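Glutamine amidotransferase domain-containing protein (Streptococcus mutans, PDB 3L7N) probably acts as a type 1 glutamine amidotransferase, releasing ammonia from glutamine for transfer to a substrate that is not known. Local coordinates at residues H107-S119 against E204-Y218. Sequence-based numbering, arbitrary orientation.
Sequences HSPKKEIGNYLIS and ETYVQTAEEMQTFDY
Ile113 and Val207 form a single beta bridge between strand 106-113 and the loop that follows helix 197-203. Ile113 N donates to Tyr206 O at 3.0 Å, and Gln208 N returns a bond to Ile113 O at 3.0 Å, both close to straight. Beyond the bridge, the Gln208 side chain extends past CG, with chi3 near zero (-7°), and lays its amide along the backbone of Asn115: OE1 accepts weakly from Asn115 N (3.2 Å), while NE2 makes a weak, bent bond to Asn115 O. This NE2 also lies over one face of the Tyr116 ring, offset toward the rim. On the opposite face stands Tyr206, its CD1 edge directed at Tyr116 in a T-shaped pair with planes at 84°. Tyr206 also receives CB of Lys110 at its edge, near CD2 (3.7 Å). Bends at chi2 and chi4 bring Lys110 NZ to Thr205 OG1 (2.8 Å), with a longer salt bridge to Glu204 OE2.

At the other end, Asn115 stacks its amide on Phe216, the planes 28° apart, so that Asn115 OD1 lies over the ring face 3.5 Å from Phe216 CG; Asn115 CB makes a CH-pi contact over the same ring. Tyr218 meets this amide steeply, its hydroxyl instead donating to Met213 O. Met213 SD, from helix 210-214, rests on Gly114 CA (3.6 Å), where the chain turns the corner between the two strands, and its CE reaches Ile113 CG2. The join thus combines a two-bond backbone bridge, an amide along the backbone and aromatic contacts, with a salt-bridged, more exposed end at Lys110, joining the segment between helices 197-203 and 219-233 to strands 106-113 and 115-120.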
ATOM      1  N   HIS A 107       3.154 -15.181  -3.199  1.00 46.02           N
ATOM      2  CA  HIS A 107       1.839 -15.385  -2.614  1.00 46.57           C
ATOM      3  C   HIS A 107       1.932 -15.387  -1.099  1.00 46.10           C
ATOM      4  O   HIS A 107       2.935 -15.760  -0.551  1.00 46.18           O
ATOM      5  CB  HIS A 107       1.215 -16.706  -3.107  1.00 48.45           C
ATOM      6  CG  HIS A 107       1.106 -16.811  -4.608  1.00 56.42           C
ATOM      7  ND1 HIS A 107       1.744 -17.803  -5.336  1.00 62.65           N
ATOM      8  CD2 HIS A 107       0.460 -16.030  -5.523  1.00 62.76           C
ATOM      9  CE1 HIS A 107       1.486 -17.638  -6.631  1.00 66.70           C
ATOM     10  NE2 HIS A 107       0.716 -16.567  -6.772  1.00 67.84           N
ATOM     11  N   SER A 108       0.867 -14.929  -0.429  1.00 45.70           N
ATOM     12  CA  SER A 108       0.847 -14.810   1.036  1.00 44.45           C
ATOM     13  C   SER A 108       0.514 -16.183   1.624  1.00 46.17           C
ATOM     14  O   SER A 108      -0.262 -16.902   1.048  1.00 45.90           O
ATOM     15  CB  SER A 108      -0.207 -13.793   1.450  1.00 42.72           C
ATOM     16  OG  SER A 108      -0.075 -13.418   2.812  1.00 38.22           O
ATOM     17  N   PRO A 109       1.163 -16.569   2.770  1.00 47.66           N
ATOM     18  CA  PRO A 109       0.729 -17.793   3.478  1.00 48.58           C
ATOM     19  C   PRO A 109      -0.790 -17.853   3.559  1.00 50.08           C
ATOM     20  O   PRO A 109      -1.406 -18.804   3.077  1.00 49.48           O
ATOM     21  CB  PRO A 109       1.329 -17.614   4.918  1.00 47.62           C
ATOM     22  CG  PRO A 109       2.415 -16.589   4.790  1.00 48.08           C
ATOM     23  CD  PRO A 109       2.410 -16.039   3.329  1.00 48.17           C
ATOM     24  N   LYS A 110      -1.388 -16.822   4.164  1.00 51.66           N
ATOM     25  CA  LYS A 110      -2.843 -16.686   4.186  1.00 51.74           C
ATOM     26  C   LYS A 110      -3.343 -15.358   3.480  1.00 50.65           C
ATOM     27  O   LYS A 110      -2.750 -14.241   3.671  1.00 50.42           O
ATOM     28  CB  LYS A 110      -3.356 -16.802   5.631  1.00 51.83           C
ATOM     29  CG  LYS A 110      -3.525 -18.294   6.119  1.00 55.80           C
ATOM     30  CD  LYS A 110      -4.174 -19.240   4.957  1.00 62.16           C
ATOM     31  CE  LYS A 110      -4.854 -20.582   5.535  1.00 62.34           C
ATOM     32  NZ  LYS A 110      -6.411 -20.529   5.478  1.00 65.70           N
ATOM     33  N   LYS A 111      -4.382 -15.476   2.666  1.00 49.09           N
ATOM     34  CA  LYS A 111      -5.056 -14.277   2.148  1.00 47.69           C
ATOM     35  C   LYS A 111      -5.865 -13.559   3.209  1.00 47.18           C
ATOM     36  O   LYS A 111      -6.371 -14.169   4.126  1.00 48.99           O
ATOM     37  CB  LYS A 111      -5.875 -14.596   0.918  1.00 47.98           C
ATOM     38  CG  LYS A 111      -7.343 -14.611   1.088  1.00 48.70           C
ATOM     39  CD  LYS A 111      -7.945 -15.281  -0.166  1.00 50.73           C
ATOM     40  CE  LYS A 111      -8.890 -14.351  -0.881  1.00 52.79           C
ATOM     41  NZ  LYS A 111      -8.943 -14.627  -2.382  1.00 51.27           N
ATOM     42  N   GLU A 112      -5.892 -12.243   3.139  1.00 46.75           N
ATOM     43  CA  GLU A 112      -6.424 -11.439   4.241  1.00 45.66           C
ATOM     44  C   GLU A 112      -7.291 -10.276   3.715  1.00 46.36           C
ATOM     45  O   GLU A 112      -6.854  -9.474   2.881  1.00 48.30           O
ATOM     46  CB  GLU A 112      -5.304 -10.901   5.115  1.00 43.84           C
ATOM     47  CG  GLU A 112      -4.466 -11.933   5.800  1.00 43.61           C
ATOM     48  CD  GLU A 112      -3.234 -11.300   6.518  1.00 48.81           C
ATOM     49  OE1 GLU A 112      -3.018 -11.559   7.763  1.00 51.45           O
ATOM     50  OE2 GLU A 112      -2.537 -10.478   5.876  1.00 47.94           O
ATOM     51  N   ILE A 113      -8.507 -10.194   4.227  1.00 45.75           N
ATOM     52  CA  ILE A 113      -9.505  -9.246   3.754  1.00 43.65           C
ATOM     53  C   ILE A 113     -10.314  -8.818   4.959  1.00 43.07           C
ATOM     54  O   ILE A 113     -11.157  -9.539   5.403  1.00 43.54           O
ATOM     55  CB  ILE A 113     -10.467  -9.925   2.746  1.00 42.60           C
ATOM     56  CG1 ILE A 113      -9.728 -10.343   1.471  1.00 39.84           C
ATOM     57  CG2 ILE A 113     -11.614  -9.049   2.472  1.00 44.62           C
ATOM     58  CD1 ILE A 113     -10.635 -10.738   0.347  1.00 35.48           C
ATOM     59  N   GLY A 114      -9.986  -7.699   5.537  1.00 42.26           N
ATOM     60  CA  GLY A 114     -10.681  -7.270   6.677  1.00 43.18           C
ATOM     61  C   GLY A 114      -9.776  -6.563   7.568  1.00 45.27           C
ATOM     62  O   GLY A 114      -8.712  -6.216   7.181  1.00 46.57           O
ATOM     63  N   ASN A 115     -10.190  -6.344   8.800  1.00 47.69           N
ATOM     64  CA  ASN A 115      -9.357  -5.605   9.726  1.00 49.75           C
ATOM     65  C   ASN A 115      -8.706  -6.503  10.769  1.00 49.74           C
ATOM     66  O   ASN A 115      -9.380  -7.056  11.614  1.00 49.80           O
ATOM     67  CB  ASN A 115     -10.138  -4.455  10.375  1.00 50.28           C
ATOM     68  CG  ASN A 115     -10.725  -3.518   9.364  1.00 51.83           C
ATOM     69  OD1 ASN A 115     -11.919  -3.437   9.227  1.00 57.64           O
ATOM     70  ND2 ASN A 115      -9.866  -2.841   8.605  1.00 54.68           N
ATOM     71  N   TYR A 116      -7.377  -6.694  10.639  1.00 49.86           N
ATOM     72  CA  TYR A 116      -6.624  -7.582  11.535  1.00 49.10           C
ATOM     73  C   TYR A 116      -5.421  -6.899  12.187  1.00 49.09           C
ATOM     74  O   TYR A 116      -4.981  -5.824  11.754  1.00 49.01           O
ATOM     75  CB  TYR A 116      -6.220  -8.841  10.831  1.00 47.91           C
ATOM     76  CG  TYR A 116      -7.386  -9.658  10.354  1.00 49.12           C
ATOM     77  CD1 TYR A 116      -8.101 -10.479  11.235  1.00 48.88           C
ATOM     78  CD2 TYR A 116      -7.771  -9.635   9.024  1.00 48.94           C
ATOM     79  CE1 TYR A 116      -9.166 -11.235  10.792  1.00 49.74           C
ATOM     80  CE2 TYR A 116      -8.811 -10.425   8.562  1.00 50.97           C
ATOM     81  CZ  TYR A 116      -9.521 -11.201   9.450  1.00 51.56           C
ATOM     82  OH  TYR A 116     -10.602 -11.938   8.997  1.00 55.01           O
ATOM     83  N   LEU A 117      -4.975  -7.454  13.306  1.00 48.97           N
ATOM     84  CA  LEU A 117      -3.782  -6.961  13.935  1.00 48.16           C
ATOM     85  C   LEU A 117      -2.622  -7.171  13.024  1.00 45.66           C
ATOM     86  O   LEU A 117      -2.518  -8.191  12.360  1.00 45.01           O
ATOM     87  CB  LEU A 117      -3.519  -7.674  15.277  1.00 49.17           C
ATOM     88  CG  LEU A 117      -4.268  -7.222  16.538  1.00 53.02           C
ATOM     89  CD1 LEU A 117      -4.197  -8.353  17.596  1.00 60.83           C
ATOM     90  CD2 LEU A 117      -3.709  -5.869  17.125  1.00 50.63           C
ATOM     91  N   ILE A 118      -1.795  -6.170  12.937  1.00 44.51           N
ATOM     92  CA  ILE A 118      -0.417  -6.344  12.551  1.00 44.03           C
ATOM     93  C   ILE A 118       0.384  -6.076  13.822  1.00 44.46           C
ATOM     94  O   ILE A 118      -0.166  -5.475  14.800  1.00 43.41           O
ATOM     95  CB  ILE A 118       0.019  -5.303  11.406  1.00 43.14           C
ATOM     96  CG1 ILE A 118      -0.254  -3.874  11.856  1.00 38.98           C
ATOM     97  CG2 ILE A 118      -0.706  -5.625  10.052  1.00 43.13           C
ATOM     98  CD1 ILE A 118       0.727  -2.910  11.408  1.00 35.03           C
ATOM     99  N   SER A 119       1.666  -6.516  13.824  1.00 44.19           N
ATOM    100  CA  SER A 119       2.523  -6.540  15.034  1.00 44.30           C
ATOM    101  C   SER A 119       3.928  -6.126  14.662  1.00 44.32           C
ATOM    102  O   SER A 119       4.543  -6.740  13.768  1.00 44.76           O
ATOM    103  CB  SER A 119       2.576  -7.975  15.618  1.00 44.81           C
ATOM    104  OG  SER A 119       1.322  -8.637  15.527  1.00 46.17           O
ATOM    105  N   GLU A 204     -12.788 -19.330   4.718  1.00 72.53           N
ATOM    106  CA  GLU A 204     -11.441 -18.808   4.944  1.00 69.90           C
ATOM    107  C   GLU A 204     -11.213 -18.169   6.343  1.00 67.49           C
ATOM    108  O   GLU A 204     -12.144 -17.608   6.961  1.00 67.24           O
ATOM    109  CB  GLU A 204     -11.034 -17.854   3.816  1.00 69.87           C
ATOM    110  CG  GLU A 204      -9.530 -17.795   3.590  1.00 72.33           C
ATOM    111  CD  GLU A 204      -9.093 -18.560   2.388  1.00 74.62           C
ATOM    112  OE1 GLU A 204      -9.879 -18.630   1.403  1.00 75.44           O
ATOM    113  OE2 GLU A 204      -7.947 -19.068   2.397  1.00 75.97           O
ATOM    114  N   THR A 205      -9.966 -18.258   6.810  1.00 65.08           N
ATOM    115  CA  THR A 205      -9.591 -17.890   8.178  1.00 63.40           C
ATOM    116  C   THR A 205      -9.684 -16.411   8.362  1.00 64.15           C
ATOM    117  O   THR A 205     -10.074 -15.915   9.447  1.00 64.27           O
ATOM    118  CB  THR A 205      -8.121 -18.273   8.451  1.00 63.25           C
ATOM    119  OG1 THR A 205      -7.753 -19.410   7.643  1.00 59.96           O
ATOM    120  CG2 THR A 205      -7.876 -18.546   9.970  1.00 59.54           C
ATOM    121  N   TYR A 206      -9.238 -15.681   7.331  1.00 64.03           N
ATOM    122  CA  TYR A 206      -8.877 -14.280   7.469  1.00 63.32           C
ATOM    123  C   TYR A 206      -9.630 -13.396   6.512  1.00 62.66           C
ATOM    124  O   TYR A 206      -9.155 -12.347   6.139  1.00 63.75           O
ATOM    125  CB  TYR A 206      -7.408 -14.115   7.285  1.00 63.05           C
ATOM    126  CG  TYR A 206      -6.639 -14.618   8.448  1.00 65.12           C
ATOM    127  CD1 TYR A 206      -6.941 -14.170   9.752  1.00 66.26           C
ATOM    128  CD2 TYR A 206      -5.616 -15.590   8.287  1.00 64.34           C
ATOM    129  CE1 TYR A 206      -6.243 -14.655  10.873  1.00 65.42           C
ATOM    130  CE2 TYR A 206      -4.910 -16.082   9.397  1.00 63.58           C
ATOM    131  CZ  TYR A 206      -5.235 -15.597  10.702  1.00 64.06           C
ATOM    132  OH  TYR A 206      -4.551 -16.045  11.820  1.00 62.20           O
ATOM    133  N   VAL A 207     -10.836 -13.815   6.162  1.00 61.05           N
ATOM    134  CA  VAL A 207     -11.748 -13.015   5.400  1.00 59.50           C
ATOM    135  C   VAL A 207     -12.971 -12.662   6.278  1.00 59.82           C
ATOM    136  O   VAL A 207     -13.660 -13.565   6.819  1.00 60.70           O
ATOM    137  CB  VAL A 207     -12.221 -13.778   4.175  1.00 59.02           C
ATOM    138  CG1 VAL A 207     -13.252 -13.002   3.446  1.00 58.39           C
ATOM    139  CG2 VAL A 207     -11.047 -14.126   3.269  1.00 57.45           C
ATOM    140  N   GLN A 208     -13.227 -11.371   6.448  1.00 58.93           N
ATOM    141  CA  GLN A 208     -14.380 -10.929   7.234  1.00 58.43           C
ATOM    142  C   GLN A 208     -15.658 -10.774   6.363  1.00 59.08           C
ATOM    143  O   GLN A 208     -15.648 -11.090   5.174  1.00 58.16           O
ATOM    144  CB  GLN A 208     -14.065  -9.656   7.990  1.00 57.45           C
ATOM    145  CG  GLN A 208     -13.098  -9.851   9.093  1.00 53.04           C
ATOM    146  CD  GLN A 208     -12.763  -8.602   9.748  1.00 50.02           C
ATOM    147  OE1 GLN A 208     -13.152  -7.534   9.305  1.00 50.09           O
ATOM    148  NE2 GLN A 208     -12.065  -8.691  10.815  1.00 52.17           N
ATOM    149  N   THR A 209     -16.776 -10.395   7.006  1.00 60.17           N
ATOM    150  CA  THR A 209     -18.067 -10.196   6.293  1.00 60.18           C
ATOM    151  C   THR A 209     -18.217  -8.712   5.886  1.00 61.25           C
ATOM    152  O   THR A 209     -17.657  -7.784   6.575  1.00 61.69           O
ATOM    153  CB  THR A 209     -19.284 -10.603   7.186  1.00 59.44           C
ATOM    154  OG1 THR A 209     -19.538  -9.573   8.156  1.00 57.43           O
ATOM    155  CG2 THR A 209     -18.995 -11.874   7.907  1.00 61.80           C
ATOM    156  N   ALA A 210     -18.968  -8.471   4.792  1.00 61.07           N
ATOM    157  CA  ALA A 210     -19.312  -7.103   4.372  1.00 60.30           C
ATOM    158  C   ALA A 210     -19.763  -6.238   5.557  1.00 60.83           C
ATOM    159  O   ALA A 210     -19.382  -5.048   5.661  1.00 59.87           O
ATOM    160  CB  ALA A 210     -20.379  -7.133   3.286  1.00 60.47           C
ATOM    161  N   GLU A 211     -20.532  -6.851   6.472  1.00 61.32           N
ATOM    162  CA  GLU A 211     -21.048  -6.154   7.640  1.00 62.62           C
ATOM    163  C   GLU A 211     -19.949  -5.836   8.665  1.00 61.15           C
ATOM    164  O   GLU A 211     -19.946  -4.740   9.301  1.00 60.39           O
ATOM    165  CB  GLU A 211     -22.184  -6.966   8.294  1.00 63.81           C
ATOM    166  CG  GLU A 211     -22.732  -6.352   9.656  1.00 71.19           C
ATOM    167  CD  GLU A 211     -24.310  -6.351   9.735  1.00 82.34           C
ATOM    168  OE1 GLU A 211     -24.970  -7.107   8.950  1.00 85.19           O
ATOM    169  OE2 GLU A 211     -24.874  -5.586  10.570  1.00 85.23           O
ATOM    170  N   GLU A 212     -19.042  -6.785   8.856  1.00 60.12           N
ATOM    171  CA  GLU A 212     -17.958  -6.610   9.822  1.00 59.47           C
ATOM    172  C   GLU A 212     -17.076  -5.481   9.425  1.00 57.89           C
ATOM    173  O   GLU A 212     -16.716  -4.645  10.251  1.00 57.72           O
ATOM    174  CB  GLU A 212     -17.139  -7.876   9.943  1.00 59.78           C
ATOM    175  CG  GLU A 212     -17.409  -8.633  11.185  1.00 59.84           C
ATOM    176  CD  GLU A 212     -16.965 -10.054  11.088  1.00 62.97           C
ATOM    177  OE1 GLU A 212     -17.153 -10.696  10.004  1.00 60.02           O
ATOM    178  OE2 GLU A 212     -16.401 -10.544  12.082  1.00 66.85           O
ATOM    179  N   MET A 213     -16.765  -5.420   8.134  1.00 56.45           N
ATOM    180  CA  MET A 213     -15.896  -4.371   7.600  1.00 55.01           C
ATOM    181  C   MET A 213     -16.588  -3.056   7.488  1.00 54.94           C
ATOM    182  O   MET A 213     -15.994  -1.984   7.796  1.00 54.26           O
ATOM    183  CB  MET A 213     -15.333  -4.780   6.276  1.00 53.68           C
ATOM    184  CG  MET A 213     -14.507  -5.964   6.390  1.00 52.21           C
ATOM    185  SD  MET A 213     -13.641  -6.366   4.937  1.00 48.00           S
ATOM    186  CE  MET A 213     -14.911  -7.073   3.893  1.00 45.21           C
ATOM    187  N   GLN A 214     -17.850  -3.106   7.065  1.00 55.02           N
ATOM    188  CA  GLN A 214     -18.579  -1.915   6.739  1.00 54.77           C
ATOM    189  C   GLN A 214     -18.902  -1.063   7.989  1.00 54.30           C
ATOM    190  O   GLN A 214     -18.865   0.182   7.936  1.00 54.12           O
ATOM    191  CB  GLN A 214     -19.817  -2.267   5.988  1.00 54.86           C
ATOM    192  CG  GLN A 214     -20.472  -1.117   5.409  1.00 59.06           C
ATOM    193  CD  GLN A 214     -19.802  -0.646   4.136  1.00 65.77           C
ATOM    194  OE1 GLN A 214     -19.951  -1.289   3.046  1.00 64.82           O
ATOM    195  NE2 GLN A 214     -19.060   0.524   4.225  1.00 64.07           N
ATOM    196  N   THR A 215     -19.103  -1.740   9.131  1.00 54.20           N
ATOM    197  CA  THR A 215     -19.496  -1.052  10.401  1.00 53.40           C
ATOM    198  C   THR A 215     -18.302  -0.633  11.214  1.00 52.23           C
ATOM    199  O   THR A 215     -18.443   0.103  12.176  1.00 51.97           O
ATOM    200  CB  THR A 215     -20.367  -1.948  11.271  1.00 53.62           C
ATOM    201  OG1 THR A 215     -19.674  -3.173  11.514  1.00 52.95           O
ATOM    202  CG2 THR A 215     -21.724  -2.257  10.552  1.00 54.49           C
ATOM    203  N   PHE A 216     -17.118  -1.111  10.822  1.00 50.92           N
ATOM    204  CA  PHE A 216     -15.904  -0.970  11.631  1.00 49.68           C
ATOM    205  C   PHE A 216     -15.485   0.521  11.713  1.00 47.86           C
ATOM    206  O   PHE A 216     -15.872   1.304  10.881  1.00 48.08           O
ATOM    207  CB  PHE A 216     -14.771  -1.861  11.042  1.00 50.09           C
ATOM    208  CG  PHE A 216     -13.529  -1.842  11.831  1.00 53.59           C
ATOM    209  CD1 PHE A 216     -13.294  -2.797  12.805  1.00 60.61           C
ATOM    210  CD2 PHE A 216     -12.556  -0.814  11.631  1.00 55.77           C
ATOM    211  CE1 PHE A 216     -12.066  -2.728  13.640  1.00 62.51           C
ATOM    212  CE2 PHE A 216     -11.337  -0.745  12.421  1.00 55.39           C
ATOM    213  CZ  PHE A 216     -11.100  -1.688  13.411  1.00 58.25           C
ATOM    214  N   ASP A 217     -14.777   0.912  12.758  1.00 46.09           N
ATOM    215  CA  ASP A 217     -14.363   2.299  12.864  1.00 45.77           C
ATOM    216  C   ASP A 217     -12.878   2.508  12.467  1.00 46.18           C
ATOM    217  O   ASP A 217     -11.942   2.078  13.215  1.00 45.91           O
ATOM    218  CB  ASP A 217     -14.599   2.838  14.260  1.00 46.19           C
ATOM    219  CG  ASP A 217     -14.087   4.312  14.429  1.00 49.76           C
ATOM    220  OD1 ASP A 217     -13.296   4.778  13.604  1.00 53.49           O
ATOM    221  OD2 ASP A 217     -14.485   4.985  15.375  1.00 56.08           O
ATOM    222  N   TYR A 218     -12.653   3.274  11.363  1.00 44.12           N
ATOM    223  CA  TYR A 218     -11.335   3.375  10.757  1.00 40.63           C
ATOM    224  C   TYR A 218     -10.487   4.507  11.247  1.00 41.11           C
ATOM    225  O   TYR A 218      -9.406   4.703  10.743  1.00 43.79           O
ATOM    226  CB  TYR A 218     -11.437   3.426   9.243  1.00 38.66           C
ATOM    227  CG  TYR A 218     -11.945   2.193   8.649  1.00 34.26           C
ATOM    228  CD1 TYR A 218     -11.073   1.153   8.326  1.00 34.31           C
ATOM    229  CD2 TYR A 218     -13.334   2.015   8.406  1.00 29.93           C
ATOM    230  CE1 TYR A 218     -11.553  -0.085   7.758  1.00 32.33           C
ATOM    231  CE2 TYR A 218     -13.834   0.823   7.825  1.00 29.53           C
ATOM    232  CZ  TYR A 218     -12.929  -0.243   7.529  1.00 34.80           C
ATOM    233  OH  TYR A 218     -13.400  -1.452   7.028  1.00 37.10           O
TER